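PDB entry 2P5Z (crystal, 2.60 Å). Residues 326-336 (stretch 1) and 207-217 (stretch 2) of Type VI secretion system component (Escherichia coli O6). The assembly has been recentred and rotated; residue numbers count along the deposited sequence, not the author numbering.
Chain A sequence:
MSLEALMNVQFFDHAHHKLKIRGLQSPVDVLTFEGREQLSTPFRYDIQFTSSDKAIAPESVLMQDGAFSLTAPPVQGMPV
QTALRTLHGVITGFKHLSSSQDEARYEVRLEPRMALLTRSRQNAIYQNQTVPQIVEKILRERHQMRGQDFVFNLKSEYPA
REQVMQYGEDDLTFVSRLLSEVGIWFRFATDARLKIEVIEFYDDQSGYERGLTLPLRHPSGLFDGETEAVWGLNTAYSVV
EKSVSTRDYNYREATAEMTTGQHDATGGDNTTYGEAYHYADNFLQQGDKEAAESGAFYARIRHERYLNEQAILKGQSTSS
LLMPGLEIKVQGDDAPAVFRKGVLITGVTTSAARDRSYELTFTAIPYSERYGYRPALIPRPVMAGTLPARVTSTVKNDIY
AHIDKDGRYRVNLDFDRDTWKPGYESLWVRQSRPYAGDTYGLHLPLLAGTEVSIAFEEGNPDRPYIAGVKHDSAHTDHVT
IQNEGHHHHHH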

# COMPACT_ATOMS: atom_id res chain seq x y z
N LEU A 326 25.48 -15.98 -9.69
CA LEU A 326 26.89 -15.92 -10.09
C LEU A 326 27.72 -15.02 -9.19
O LEU A 326 27.31 -13.91 -8.88
CB LEU A 326 27.03 -15.43 -11.53
CG LEU A 326 27.26 -16.48 -12.61
CD1 LEU A 326 26.01 -17.31 -12.87
CD2 LEU A 326 27.71 -15.80 -13.88
N GLU A 327 28.87 -15.53 -8.75
CA GLU A 327 29.89 -14.69 -8.14
C GLU A 327 30.85 -14.26 -9.23
O GLU A 327 31.49 -15.09 -9.87
CB GLU A 327 30.67 -15.45 -7.06
CG GLU A 327 31.62 -14.57 -6.23
CD GLU A 327 33.12 -14.82 -6.49
OE1 GLU A 327 33.88 -14.91 -5.49
OE2 GLU A 327 33.55 -14.91 -7.66
N ILE A 328 30.93 -12.96 -9.48
CA ILE A 328 31.87 -12.47 -10.48
C ILE A 328 32.89 -11.51 -9.88
O ILE A 328 32.70 -10.99 -8.78
CB ILE A 328 31.16 -11.78 -11.65
CG1 ILE A 328 30.62 -10.42 -11.21
CG2 ILE A 328 30.06 -12.68 -12.21
CD1 ILE A 328 30.50 -9.42 -12.31
N LYS A 329 33.98 -11.28 -10.60
CA LYS A 329 34.92 -10.22 -10.24
C LYS A 329 35.20 -9.33 -11.44
O LYS A 329 34.87 -9.68 -12.57
CB LYS A 329 36.21 -10.76 -9.63
CG LYS A 329 36.53 -12.21 -9.99
CD LYS A 329 37.15 -12.98 -8.82
CE LYS A 329 38.41 -12.31 -8.26
NZ LYS A 329 38.17 -11.42 -7.08
N VAL A 330 35.76 -8.16 -11.17
CA VAL A 330 36.01 -7.16 -12.21
C VAL A 330 37.52 -6.90 -12.38
O VAL A 330 38.24 -6.76 -11.40
CB VAL A 330 35.25 -5.83 -11.90
CG1 VAL A 330 35.45 -4.80 -13.01
CG2 VAL A 330 33.77 -6.10 -11.72
N GLN A 331 37.98 -6.86 -13.64
CA GLN A 331 39.37 -6.53 -13.99
C GLN A 331 39.80 -5.12 -13.57
O GLN A 331 40.78 -4.95 -12.83
CB GLN A 331 39.59 -6.71 -15.49
CG GLN A 331 40.97 -7.24 -15.84
CD GLN A 331 41.13 -8.72 -15.50
OE1 GLN A 331 40.40 -9.57 -16.01
NE2 GLN A 331 42.11 -9.03 -14.65
N GLY A 332 39.08 -4.11 -14.04
CA GLY A 332 39.26 -2.74 -13.55
C GLY A 332 40.27 -1.89 -14.32
O GLY A 332 40.20 -1.79 -15.54
N ASP A 333 41.18 -1.25 -13.59
CA ASP A 333 41.16 -1.23 -12.14
C ASP A 333 40.79 0.16 -11.65
O ASP A 333 41.18 0.59 -10.57
CB ASP A 333 42.51 -1.68 -11.56
CG ASP A 333 43.69 -1.01 -12.25
OD1 ASP A 333 44.36 -1.69 -13.05
OD2 ASP A 333 43.93 0.19 -11.99
N ASP A 334 40.01 0.85 -12.49
CA ASP A 334 39.40 2.13 -12.13
C ASP A 334 38.06 1.87 -11.43
O ASP A 334 37.33 2.79 -11.05
CB ASP A 334 39.20 2.98 -13.40
CG ASP A 334 39.20 4.49 -13.11
OD1 ASP A 334 39.38 4.89 -11.94
OD2 ASP A 334 39.03 5.28 -14.07
N ALA A 335 37.75 0.58 -11.28
CA ALA A 335 36.57 0.09 -10.59
C ALA A 335 36.83 0.09 -9.09
O ALA A 335 37.93 -0.27 -8.66
CB ALA A 335 36.27 -1.33 -11.05
N PRO A 336 35.81 0.49 -8.29
CA PRO A 336 35.85 0.45 -6.82
C PRO A 336 36.28 -0.89 -6.22
O PRO A 336 36.14 -1.94 -6.86
CB PRO A 336 34.41 0.78 -6.43
CG PRO A 336 33.92 1.64 -7.54
CD PRO A 336 34.54 1.07 -8.78
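Stretch 2 207-217: GYERGLTLPLR

The strand of stretch 2, which ends at Leu 214, lies parallel to strand 326-330: the axes approach to 4.7 Å, and the N-to-C directions differ by 29°. Glu 209 pairs with Leu 326 (CA to CA 4.6 Å), and its O accepts a hydrogen bond from Glu 327 N at 2.7 Å, with an N-H...O angle of 161°. Arg 210 forms a salt bridge through NH2, 3.6 Å from Glu 327 OE1; because that oxygen lies over a guanidinium face, well out of its plane, the attraction is of charge alone. A cis peptide leads into Gly 211, whose CA makes a CA-H...O contact with Glu 327 O at 3.4 Å. Leu 212 O then accepts from Lys 329 N (3.0 Å, 162°), while its side chain places CD1 3.8 Å from Leu 326 CD2 and CB 3.8 Å from Ile 328 CG2. Thr 213 pairs with Lys 329 on the face shared with Arg 210, its OG1 3.4 Å from Lys 329 CG. Leu 214 closes the ladder: its N bonds weakly to Lys 329 O (3.1 Å, 131°), and its O receives Gln 331 N at 2.6 Å. Beyond the strand, Pro 215 O lies 3.4 Å from Val 330 CG1, and Leu 216 CD1 reaches Ala 335 CB at 3.9 Å and Gly 332 CA at 3.8 Å.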

# COMPACT_ATOMS: atom_id res chain seq x y z
N GLY A 207 26.69 -22.06 -2.37
CA GLY A 207 25.71 -22.17 -3.44
C GLY A 207 25.98 -21.25 -4.60
O GLY A 207 25.36 -21.37 -5.66
N TYR A 208 26.92 -20.33 -4.39
CA TYR A 208 27.28 -19.32 -5.38
C TYR A 208 28.03 -19.99 -6.52
O TYR A 208 28.77 -20.94 -6.31
CB TYR A 208 28.21 -18.26 -4.78
CG TYR A 208 27.68 -17.46 -3.61
CD1 TYR A 208 26.34 -17.47 -3.24
CD2 TYR A 208 28.54 -16.63 -2.89
CE1 TYR A 208 25.88 -16.70 -2.17
CE2 TYR A 208 28.10 -15.84 -1.83
CZ TYR A 208 26.77 -15.88 -1.47
OH TYR A 208 26.34 -15.11 -0.41
N GLU A 209 27.82 -19.51 -7.73
CA GLU A 209 28.54 -20.06 -8.86
C GLU A 209 29.76 -19.21 -9.21
O GLU A 209 29.66 -18.01 -9.44
CB GLU A 209 27.61 -20.22 -10.06
CG GLU A 209 28.23 -21.03 -11.17
CD GLU A 209 27.29 -21.20 -12.33
OE1 GLU A 209 27.78 -21.31 -13.48
OE2 GLU A 209 26.05 -21.21 -12.10
N ARG A 210 30.92 -19.86 -9.22
CA ARG A 210 32.20 -19.20 -9.49
C ARG A 210 32.75 -19.68 -10.84
O ARG A 210 32.55 -20.84 -11.20
CB ARG A 210 33.18 -19.50 -8.35
CG ARG A 210 32.88 -18.73 -7.08
CD ARG A 210 33.35 -19.50 -5.85
NE ARG A 210 33.76 -18.60 -4.77
CZ ARG A 210 35.03 -18.32 -4.48
NH1 ARG A 210 36.03 -18.87 -5.17
NH2 ARG A 210 35.31 -17.48 -3.48
N GLY A 211 33.40 -18.81 -11.60
CA GLY A 211 33.59 -17.41 -11.25
C GLY A 211 34.09 -16.61 -12.43
O GLY A 211 35.27 -16.66 -12.76
N LEU A 212 33.17 -15.90 -13.08
CA LEU A 212 33.49 -15.02 -14.20
C LEU A 212 34.36 -13.86 -13.78
O LEU A 212 34.32 -13.42 -12.62
CB LEU A 212 32.22 -14.45 -14.83
CG LEU A 212 31.22 -15.39 -15.49
CD1 LEU A 212 30.31 -14.58 -16.38
CD2 LEU A 212 31.94 -16.47 -16.30
N THR A 213 35.16 -13.38 -14.72
CA THR A 213 35.89 -12.14 -14.53
C THR A 213 35.72 -11.27 -15.76
O THR A 213 36.30 -11.54 -16.81
CB THR A 213 37.38 -12.37 -14.23
OG1 THR A 213 37.52 -13.23 -13.10
CG2 THR A 213 38.07 -11.04 -13.92
N LEU A 214 34.90 -10.24 -15.62
CA LEU A 214 34.81 -9.21 -16.64
C LEU A 214 35.97 -8.22 -16.38
O LEU A 214 36.51 -8.22 -15.28
CB LEU A 214 33.40 -8.64 -16.68
CG LEU A 214 32.57 -9.88 -17.06
CD2 LEU A 214 31.07 -9.70 -16.91
N PRO A 215 36.34 -7.34 -17.33
CA PRO A 215 36.18 -6.22 -18.23
C PRO A 215 35.70 -4.89 -17.64
O PRO A 215 35.79 -4.73 -16.43
CB PRO A 215 35.45 -6.85 -19.40
CG PRO A 215 36.44 -8.05 -19.63
CD PRO A 215 37.00 -8.38 -18.14
N LEU A 216 35.21 -4.00 -18.51
CA LEU A 216 35.33 -2.52 -18.46
C LEU A 216 36.18 -2.16 -19.68
O LEU A 216 37.30 -2.67 -19.75
CB LEU A 216 36.05 -2.00 -17.21
CG LEU A 216 35.28 -1.23 -16.13
CD1 LEU A 216 36.16 -0.99 -14.91
CD2 LEU A 216 34.75 0.10 -16.67
N ARG A 217 35.74 -1.36 -20.68
CA ARG A 217 34.39 -0.91 -21.10
C ARG A 217 33.79 0.36 -20.49
O ARG A 217 33.03 1.06 -21.17
CB ARG A 217 33.36 -2.03 -21.17